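PDB 4EGS: ribose 5-phosphate isomerase RpiB from Thermoanaerobacter tengcongensis, which probably pairs protein tyrosine phosphatase activity, in the N-terminal domain described here, with an aldose-ketose isomerase activity in the remainder of the full-length protein. Local coordinates for residues Asn44-Ser48 with Val151-Tyr155; Ser82-Val88 with Leu159-Lys163; Lys142-Gly146 with Lys175-Leu180. One frame throughout, in Å; residues are numbered along the deposited sequence.

Contact 1 of 3, residues Asn44-Ser48 with Val151-Tyr155; sequences NTCRS and VEDPY
The backbone oxygen of Val-151 takes a weak, strongly bent hydrogen bond from Arg-47 NE (3.0 Å, N-H...O angle 121°), and the guanidinium comes to it obliquely. Asp-153 lies over one face of the same group: its CB stands 3.4 Å above the guanidinium plane, displaced toward the rim, while the backbone of Glu-152 meets the edge. The Asp-153 carboxylate makes no salt bridge with Arg-47. OD2 stays 4.5 Å from Arg-47 NH1, well out of the guanidinium plane, so the two probably attract through charge alone. Arg-47 closes the CX5R phosphate-binding loop that begins at the predicted nucleophile Cys-41, and Asp-153 of the Asp-Pro pair is the predicted proton donor; both residues line the pocket that holds a bicarbonate ion here. CG of Arg-47 is anti to the carbonyl carbon, and bends at chi2 and chi3 then carry the chain past Pro-154 CD toward the 151-153 backbone. Beside it, Cys-46 CB packs on Pro-154 CG at 3.9 Å. Cys-46 SG lies more loosely by Tyr-155 CD2, at 4.4 Å. Tyr-155 N in turn makes a weak bond of 2.9 Å to Asp-153 OD1, an Asx turn that probably helps to orient the carboxylate.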
loop_
_atom_site.group_PDB
_atom_site.type_symbol
_atom_site.label_atom_id
_atom_site.label_comp_id
_atom_site.label_asym_id
_atom_site.label_seq_id
_atom_site.Cartn_x
_atom_site.Cartn_y
_atom_site.Cartn_z
ATOM N N ASN A 44 19.425 5.239 -15.340
ATOM C CA ASN A 44 18.085 5.825 -15.332
ATOM C C ASN A 44 17.635 6.323 -16.708
ATOM O O ASN A 44 17.182 7.458 -16.856
ATOM C CB ASN A 44 17.995 6.950 -14.295
ATOM C CG ASN A 44 16.566 7.346 -13.991
ATOM O OD1 ASN A 44 15.637 6.584 -14.254
ATOM N ND2 ASN A 44 16.381 8.543 -13.446
ATOM N N THR A 45 17.767 5.463 -17.712
ATOM C CA THR A 45 17.418 5.821 -19.082
ATOM C C THR A 45 16.441 4.818 -19.697
ATOM O O THR A 45 15.536 5.196 -20.442
ATOM C CB THR A 45 18.691 5.973 -19.964
ATOM O OG1 THR A 45 19.161 7.325 -19.898
ATOM C CG2 THR A 45 18.408 5.630 -21.416
ATOM N N CYS A 46 16.607 3.543 -19.363
ATOM C CA CYS A 46 15.804 2.494 -19.984
ATOM C C CYS A 46 14.746 1.874 -19.065
ATOM O O CYS A 46 13.571 2.223 -19.154
ATOM C CB CYS A 46 16.707 1.415 -20.591
ATOM S SG CYS A 46 17.737 2.016 -21.959
ATOM N N ARG A 47 15.158 0.965 -18.184
ATOM C CA ARG A 47 14.203 0.193 -17.386
ATOM C C ARG A 47 13.451 1.026 -16.346
ATOM O O ARG A 47 12.223 0.988 -16.284
ATOM C CB ARG A 47 14.891 -0.972 -16.674
ATOM C CG ARG A 47 16.034 -1.613 -17.424
ATOM C CD ARG A 47 17.243 -1.677 -16.512
ATOM N NE ARG A 47 18.057 -2.869 -16.714
ATOM C CZ ARG A 47 19.325 -2.972 -16.330
ATOM N NH1 ARG A 47 19.926 -1.948 -15.742
ATOM N NH2 ARG A 47 19.995 -4.095 -16.545
ATOM N N SER A 48 14.196 1.750 -15.515
ATOM C CA SER A 48 13.593 2.575 -14.466
ATOM C C SER A 48 12.555 3.589 -14.968
ATOM O O SER A 48 11.496 3.721 -14.359
ATOM C CB SER A 48 14.661 3.261 -13.603
ATOM O OG SER A 48 15.203 2.358 -12.657
ATOM N N VAL A 151 16.066 -7.785 -14.316
ATOM C CA VAL A 151 15.533 -7.317 -15.587
ATOM C C VAL A 151 16.694 -6.729 -16.380
ATOM O O VAL A 151 17.255 -5.702 -16.001
ATOM C CB VAL A 151 14.437 -6.255 -15.396
ATOM C CG1 VAL A 151 13.872 -5.831 -16.742
ATOM C CG2 VAL A 151 13.332 -6.792 -14.502
ATOM N N GLU A 152 17.055 -7.391 -17.475
ATOM C CA GLU A 152 18.277 -7.064 -18.206
ATOM C C GLU A 152 18.193 -5.766 -19.008
ATOM O O GLU A 152 17.114 -5.345 -19.424
ATOM C CB GLU A 152 18.674 -8.227 -19.120
ATOM C CG GLU A 152 18.692 -9.588 -18.432
ATOM C CD GLU A 152 19.877 -9.776 -17.498
ATOM O OE1 GLU A 152 20.721 -8.859 -17.392
ATOM O OE2 GLU A 152 19.968 -10.852 -16.868
ATOM N N ASP A 153 19.351 -5.148 -19.225
ATOM C CA ASP A 153 19.455 -3.881 -19.941
ATOM C C ASP A 153 19.197 -4.071 -21.432
ATOM O O ASP A 153 19.885 -4.852 -22.091
ATOM C CB ASP A 153 20.851 -3.283 -19.730
ATOM C CG ASP A 153 20.934 -1.813 -20.115
ATOM O OD1 ASP A 153 20.029 -1.311 -20.811
ATOM O OD2 ASP A 153 21.922 -1.156 -19.720
ATOM N N PRO A 154 18.197 -3.355 -21.970
ATOM C CA PRO A 154 17.908 -3.369 -23.407
ATOM C C PRO A 154 18.771 -2.371 -24.184
ATOM O O PRO A 154 18.413 -2.007 -25.299
ATOM C CB PRO A 154 16.441 -2.948 -23.460
ATOM C CG PRO A 154 16.291 -2.034 -22.295
ATOM C CD PRO A 154 17.176 -2.606 -21.214
ATOM N N TYR A 155 19.896 -1.964 -23.600
ATOM C CA TYR A 155 20.805 -0.971 -24.178
ATOM C C TYR A 155 21.145 -1.245 -25.648
ATOM O O TYR A 155 21.848 -2.201 -25.962
ATOM C CB TYR A 155 22.099 -0.906 -23.344
ATOM C CG TYR A 155 22.665 0.481 -23.204
ATOM C CD1 TYR A 155 23.764 0.885 -23.966
ATOM C CD2 TYR A 155 22.089 1.395 -22.320
ATOM C CE1 TYR A 155 24.283 2.157 -23.851
ATOM C CE2 TYR A 155 22.603 2.690 -22.188
ATOM C CZ TYR A 155 23.702 3.058 -22.967
ATOM O OH TYR A 155 24.238 4.325 -22.874
#

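Contact 2 of 3, residues Ser82-Val88 with Leu159-Lys163; sequences SSEAVEV and LEVYK
Tyr-162 lays its ring beneath Glu-84, whose CB sits 3.3 Å from the ring centroid and only 8° off the ring normal, a CH-pi contact centred on the face. The Glu-84 chain bends at chi2, bringing CG to 3.8 Å from Tyr-162 CE1 and turning the carboxylate nearly parallel to the ring, the two planes 20° apart. With CG of Tyr-162 anti to its own carbonyl carbon, the phenol reaches along the start of helix 83-93 to Ser-82, where OG gives a weak hydrogen bond of 3.4 Å to Tyr-162 OH. Ser-82 is the N-cap residue of that helix, its OG also accepting weakly from Ala-85 N. Helices 83-88 and 159-163 cross at -61°, their axes 9.5 Å apart at closest approach. Further along, Val-88 fits between Leu-159 and Lys-163: its CB meets Leu-159 CD2 at 3.7 Å, and its CG2 presses on Lys-163 CA at 3.6 Å. Leu-159 divides its branches, CD2 also lying against the backbone oxygen of Glu-84 and CD1 against the Glu-87 carboxylate. Met-50 of helix 47-61 packs on Ala-85 and Val-88, while Cys-46 and Pro-154 touch Tyr-162, joining this helix pair to the loops that carry predicted catalytic residues. Replacing Tyr-162 with an alanine would probably leave Glu-84 CB without its aromatic seat, deprive Ser-82 OG of its phenol acceptor and open a gap beside Cys-46. Carbon, the aromatic face of Tyr-162 together with aliphatic groups that include the inner methylenes of acidic side chains, supplies most of the contact, and its one polar link is weak, so close fit, more than directed bonding, probably sets how the helices lie.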
loop_
_atom_site.group_PDB
_atom_site.type_symbol
_atom_site.label_atom_id
_atom_site.label_comp_id
_atom_site.label_asym_id
_atom_site.label_seq_id
_atom_site.Cartn_x
_atom_site.Cartn_y
_atom_site.Cartn_z
ATOM N N SER A 82 15.469 6.553 -23.267
ATOM C CA SER A 82 15.832 6.158 -24.625
ATOM C C SER A 82 14.618 6.197 -25.546
ATOM O O SER A 82 13.495 5.927 -25.120
ATOM C CB SER A 82 16.480 4.770 -24.643
ATOM O OG SER A 82 15.594 3.779 -24.157
ATOM N N SER A 83 14.852 6.550 -26.806
ATOM C CA SER A 83 13.775 6.700 -27.775
ATOM C C SER A 83 13.041 5.385 -28.016
ATOM O O SER A 83 11.846 5.381 -28.309
ATOM C CB SER A 83 14.314 7.258 -29.093
ATOM O OG SER A 83 15.324 6.421 -29.626
ATOM N N GLU A 84 13.759 4.272 -27.893
ATOM C CA GLU A 84 13.142 2.958 -28.017
ATOM C C GLU A 84 12.177 2.716 -26.865
ATOM O O GLU A 84 11.047 2.274 -27.073
ATOM C CB GLU A 84 14.198 1.852 -28.053
ATOM C CG GLU A 84 14.929 1.712 -29.376
ATOM C CD GLU A 84 16.133 2.625 -29.483
ATOM O OE1 GLU A 84 16.779 2.635 -30.551
ATOM O OE2 GLU A 84 16.440 3.327 -28.497
ATOM N N ALA A 85 12.632 3.009 -25.649
ATOM C CA ALA A 85 11.797 2.884 -24.461
ATOM C C ALA A 85 10.576 3.785 -24.577
ATOM O O ALA A 85 9.469 3.403 -24.203
ATOM C CB ALA A 85 12.594 3.233 -23.217
ATOM N N VAL A 86 10.791 4.983 -25.109
ATOM C CA VAL A 86 9.718 5.952 -25.283
ATOM C C VAL A 86 8.711 5.495 -26.340
ATOM O O VAL A 86 7.516 5.763 -26.218
ATOM C CB VAL A 86 10.275 7.366 -25.606
ATOM C CG1 VAL A 86 9.755 7.884 -26.937
ATOM C CG2 VAL A 86 9.936 8.339 -24.490
ATOM N N GLU A 87 9.187 4.786 -27.363
ATOM C CA GLU A 87 8.298 4.332 -28.430
ATOM C C GLU A 87 7.664 2.978 -28.122
ATOM O O GLU A 87 6.524 2.727 -28.504
ATOM C CB GLU A 87 9.008 4.312 -29.792
ATOM C CG GLU A 87 10.055 3.223 -29.967
ATOM C CD GLU A 87 10.612 3.181 -31.378
ATOM O OE1 GLU A 87 9.809 3.139 -32.334
ATOM O OE2 GLU A 87 11.852 3.196 -31.533
ATOM N N VAL A 88 8.392 2.112 -27.423
ATOM C CA VAL A 88 7.843 0.809 -27.063
ATOM C C VAL A 88 6.753 0.960 -26.003
ATOM O O VAL A 88 5.818 0.169 -25.942
ATOM C CB VAL A 88 8.933 -0.188 -26.589
ATOM C CG1 VAL A 88 9.468 0.190 -25.218
ATOM C CG2 VAL A 88 8.380 -1.598 -26.565
ATOM N N LEU A 159 13.975 -3.348 -30.951
ATOM C CA LEU A 159 12.731 -3.021 -30.254
ATOM C C LEU A 159 12.070 -4.221 -29.582
ATOM O O LEU A 159 11.436 -4.079 -28.537
ATOM C CB LEU A 159 11.736 -2.344 -31.200
ATOM C CG LEU A 159 11.474 -0.859 -30.946
ATOM C CD1 LEU A 159 10.312 -0.368 -31.796
ATOM C CD2 LEU A 159 11.209 -0.604 -29.471
ATOM N N GLU A 160 12.218 -5.397 -30.188
ATOM C CA GLU A 160 11.657 -6.622 -29.626
ATOM C C GLU A 160 12.202 -6.903 -28.229
ATOM O O GLU A 160 11.489 -7.419 -27.366
ATOM C CB GLU A 160 11.922 -7.812 -30.550
ATOM C CG GLU A 160 10.848 -8.022 -31.604
ATOM C CD GLU A 160 9.535 -8.488 -31.007
ATOM O OE1 GLU A 160 9.557 -9.072 -29.902
ATOM O OE2 GLU A 160 8.480 -8.269 -31.639
ATOM N N VAL A 161 13.467 -6.556 -28.011
ATOM C CA VAL A 161 14.087 -6.711 -26.701
ATOM C C VAL A 161 13.507 -5.689 -25.731
ATOM O O VAL A 161 13.214 -6.012 -24.579
ATOM C CB VAL A 161 15.612 -6.538 -26.774
ATOM C CG1 VAL A 161 16.252 -6.880 -25.437
ATOM C CG2 VAL A 161 16.189 -7.406 -27.875
ATOM N N TYR A 162 13.348 -4.455 -26.203
ATOM C CA TYR A 162 12.678 -3.416 -25.431
ATOM C C TYR A 162 11.245 -3.840 -25.153
ATOM O O TYR A 162 10.697 -3.564 -24.087
ATOM C CB TYR A 162 12.679 -2.088 -26.190
ATOM C CG TYR A 162 13.907 -1.234 -25.968
ATOM C CD1 TYR A 162 15.021 -1.358 -26.786
ATOM C CD2 TYR A 162 13.945 -0.294 -24.946
ATOM C CE1 TYR A 162 16.141 -0.574 -26.589
ATOM C CE2 TYR A 162 15.060 0.494 -24.740
ATOM C CZ TYR A 162 16.156 0.350 -25.563
ATOM O OH TYR A 162 17.269 1.132 -25.361
ATOM N N LYS A 163 10.644 -4.514 -26.128
ATOM C CA LYS A 163 9.273 -4.990 -26.010
ATOM C C LYS A 163 9.171 -6.079 -24.952
ATOM O O LYS A 163 8.272 -6.055 -24.113
ATOM C CB LYS A 163 8.776 -5.513 -27.358
ATOM C CG LYS A 163 7.297 -5.866 -27.386
ATOM C CD LYS A 163 6.867 -6.411 -28.745
ATOM C CE LYS A 163 6.822 -5.326 -29.819
ATOM N NZ LYS A 163 8.154 -5.010 -30.414
#

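Contact 3 of 3, residues Lys142-Gly146 with Lys175-Leu180; sequences KEFVG and KLIEKL
A loop-to-helix apolar contact joins the turn after strand 138-140 to the C-terminal end of helix 159-179, away from the catalytic pocket. Phe-144 has the largest share. CG of this residue is anti to the backbone N (chi1 -176°), which swings the ring out to the helix. There Lys-179 sets CE over one face, 3.5 Å from Phe-144 CE2, and Lys-179 CD rests on the Phe-144 carbonyl oxygen at the same distance. The Leu-176 side chain crosses that of Phe-144 at about a right angle, its CD2 reaching Phe-144 CE2 at 3.5 Å, and Leu-180 CD2 lies near Phe-144 CZ at a looser 4.2 Å. Next to the ring, Val-145 CG1 packs on Lys-175 CB at 3.7 Å, whereas the end of that lysine leads away. A type I beta turn from Glu-143 to Gly-146, closed by a weak backbone bond, presents Phe-144 and Val-145 at its two central positions. Leu-62 and Asp-65 of the second subunit pack on Glu-178 and Lys-179, placing the helix end at the subunit interface. Within the chain, Leu-115 and Leu-117 of strand 115-118 also pack on Phe-144, and Phe-55 of helix 47-61 touches Leu-176 and Leu-180.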
loop_
_atom_site.group_PDB
_atom_site.type_symbol
_atom_site.label_atom_id
_atom_site.label_comp_id
_atom_site.label_asym_id
_atom_site.label_seq_id
_atom_site.Cartn_x
_atom_site.Cartn_y
_atom_site.Cartn_z
ATOM N N LYS A 142 12.529 -8.403 -8.719
ATOM C CA LYS A 142 12.061 -9.783 -8.802
ATOM C C LYS A 142 11.897 -10.406 -7.418
ATOM O O LYS A 142 10.937 -11.130 -7.163
ATOM C CB LYS A 142 13.027 -10.624 -9.641
ATOM C CG LYS A 142 13.167 -10.162 -11.085
ATOM C CD LYS A 142 12.058 -10.717 -11.966
ATOM C CE LYS A 142 12.513 -11.961 -12.710
ATOM N NZ LYS A 142 13.753 -11.699 -13.488
ATOM N N GLU A 143 12.836 -10.116 -6.523
ATOM C CA GLU A 143 12.836 -10.724 -5.196
ATOM C C GLU A 143 11.705 -10.202 -4.316
ATOM O O GLU A 143 11.268 -10.888 -3.393
ATOM C CB GLU A 143 14.186 -10.521 -4.498
ATOM C CG GLU A 143 14.238 -9.313 -3.575
ATOM C CD GLU A 143 15.579 -9.159 -2.888
ATOM O OE1 GLU A 143 15.828 -8.085 -2.302
ATOM O OE2 GLU A 143 16.386 -10.111 -2.933
ATOM N N PHE A 144 11.230 -8.993 -4.601
ATOM C CA PHE A 144 10.156 -8.403 -3.809
ATOM C C PHE A 144 8.831 -9.109 -4.076
ATOM O O PHE A 144 7.979 -9.209 -3.192
ATOM C CB PHE A 144 10.026 -6.904 -4.087
ATOM C CG PHE A 144 8.999 -6.214 -3.229
ATOM C CD1 PHE A 144 9.322 -5.779 -1.954
ATOM C CD2 PHE A 144 7.713 -6.000 -3.697
ATOM C CE1 PHE A 144 8.381 -5.145 -1.163
ATOM C CE2 PHE A 144 6.769 -5.369 -2.910
ATOM C CZ PHE A 144 7.103 -4.940 -1.642
ATOM N N VAL A 145 8.663 -9.600 -5.299
ATOM C CA VAL A 145 7.455 -10.328 -5.660
ATOM C C VAL A 145 7.662 -11.836 -5.538
ATOM O O VAL A 145 6.894 -12.626 -6.088
ATOM C CB VAL A 145 6.964 -9.963 -7.078
ATOM C CG1 VAL A 145 6.580 -8.492 -7.141
ATOM C CG2 VAL A 145 8.027 -10.284 -8.115
ATOM N N GLY A 146 8.708 -12.226 -4.813
ATOM C CA GLY A 146 8.961 -13.626 -4.517
ATOM C C GLY A 146 9.745 -14.382 -5.575
ATOM O O GLY A 146 9.968 -15.585 -5.441
ATOM N N LYS A 175 2.159 -7.720 -10.052
ATOM C CA LYS A 175 2.350 -8.381 -8.765
ATOM C C LYS A 175 2.693 -7.358 -7.691
ATOM O O LYS A 175 2.271 -7.484 -6.541
ATOM C CB LYS A 175 3.466 -9.425 -8.850
ATOM C CG LYS A 175 3.303 -10.449 -9.958
ATOM C CD LYS A 175 4.265 -11.613 -9.762
ATOM C CE LYS A 175 4.442 -12.417 -11.041
ATOM N NZ LYS A 175 3.144 -12.864 -11.618
ATOM N N LEU A 176 3.468 -6.350 -8.082
ATOM C CA LEU A 176 3.896 -5.289 -7.178
ATOM C C LEU A 176 2.690 -4.560 -6.598
ATOM O O LEU A 176 2.569 -4.404 -5.385
ATOM C CB LEU A 176 4.777 -4.290 -7.932
ATOM C CG LEU A 176 5.980 -3.650 -7.234
ATOM C CD1 LEU A 176 6.287 -2.294 -7.858
ATOM C CD2 LEU A 176 5.778 -3.525 -5.734
ATOM N N ILE A 177 1.802 -4.120 -7.483
ATOM C CA ILE A 177 0.632 -3.339 -7.096
ATOM C C ILE A 177 -0.289 -4.093 -6.132
ATOM O O ILE A 177 -0.836 -3.506 -5.195
ATOM C CB ILE A 177 -0.141 -2.852 -8.342
ATOM C CG1 ILE A 177 0.654 -1.748 -9.042
ATOM C CG2 ILE A 177 -1.526 -2.350 -7.973
ATOM C CD1 ILE A 177 -0.088 -1.078 -10.167
ATOM N N GLU A 178 -0.443 -5.395 -6.347
ATOM C CA GLU A 178 -1.247 -6.215 -5.448
ATOM C C GLU A 178 -0.610 -6.359 -4.065
ATOM O O GLU A 178 -1.305 -6.319 -3.050
ATOM C CB GLU A 178 -1.520 -7.591 -6.054
ATOM C CG GLU A 178 -2.665 -7.605 -7.049
ATOM C CD GLU A 178 -3.199 -9.000 -7.298
ATOM O OE1 GLU A 178 -4.437 -9.168 -7.336
ATOM O OE2 GLU A 178 -2.381 -9.930 -7.456
ATOM N N LYS A 179 0.708 -6.528 -4.028
ATOM C CA LYS A 179 1.422 -6.636 -2.759
ATOM C C LYS A 179 1.394 -5.316 -1.996
ATOM O O LYS A 179 1.250 -5.298 -0.773
ATOM C CB LYS A 179 2.872 -7.082 -2.973
ATOM C CG LYS A 179 3.176 -8.475 -2.439
ATOM C CD LYS A 179 4.674 -8.710 -2.289
ATOM C CE LYS A 179 5.243 -7.934 -1.114
ATOM N NZ LYS A 179 4.611 -8.325 0.176
ATOM N N LEU A 180 1.532 -4.213 -2.726
ATOM C CA LEU A 180 1.503 -2.883 -2.127
ATOM C C LEU A 180 0.112 -2.529 -1.623
ATOM O O LEU A 180 -0.070 -1.526 -0.935
ATOM C CB LEU A 180 1.969 -1.827 -3.130
ATOM C CG LEU A 180 3.443 -1.854 -3.533
ATOM C CD1 LEU A 180 3.776 -0.665 -4.422
ATOM C CD2 LEU A 180 4.335 -1.880 -2.304
ATOM O OXT LEU A 180 -0.860 -3.230 -1.897
#

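In the fold
Contacts 1 and 2 adjoin, their centres 10 Å apart. Thr-45 O lies 3.1 Å from Ser-82 N, probably a hydrogen bond, and Cys-46 SG packs against Tyr-162 OH at 3.5 Å. From the Asp-153 loop, Pro-154 O packs 3.0 Å from Tyr-162 CE1. Between nearest side-chain atoms, Tyr-162 comes to about 6 Å from Asp-153, and Arg-47 to about 3 Å from Cys-41; Arg-47 is equally near, at its closest atoms, to a bicarbonate that probably comes from the crystallisation liquor. Contact 3 stands apart, its centre 19 Å from that of contact 1 and 24 Å from that of contact 2. Helix 159-179 nevertheless connects contacts 2 and 3, running from beside the pocket to the subunit interface.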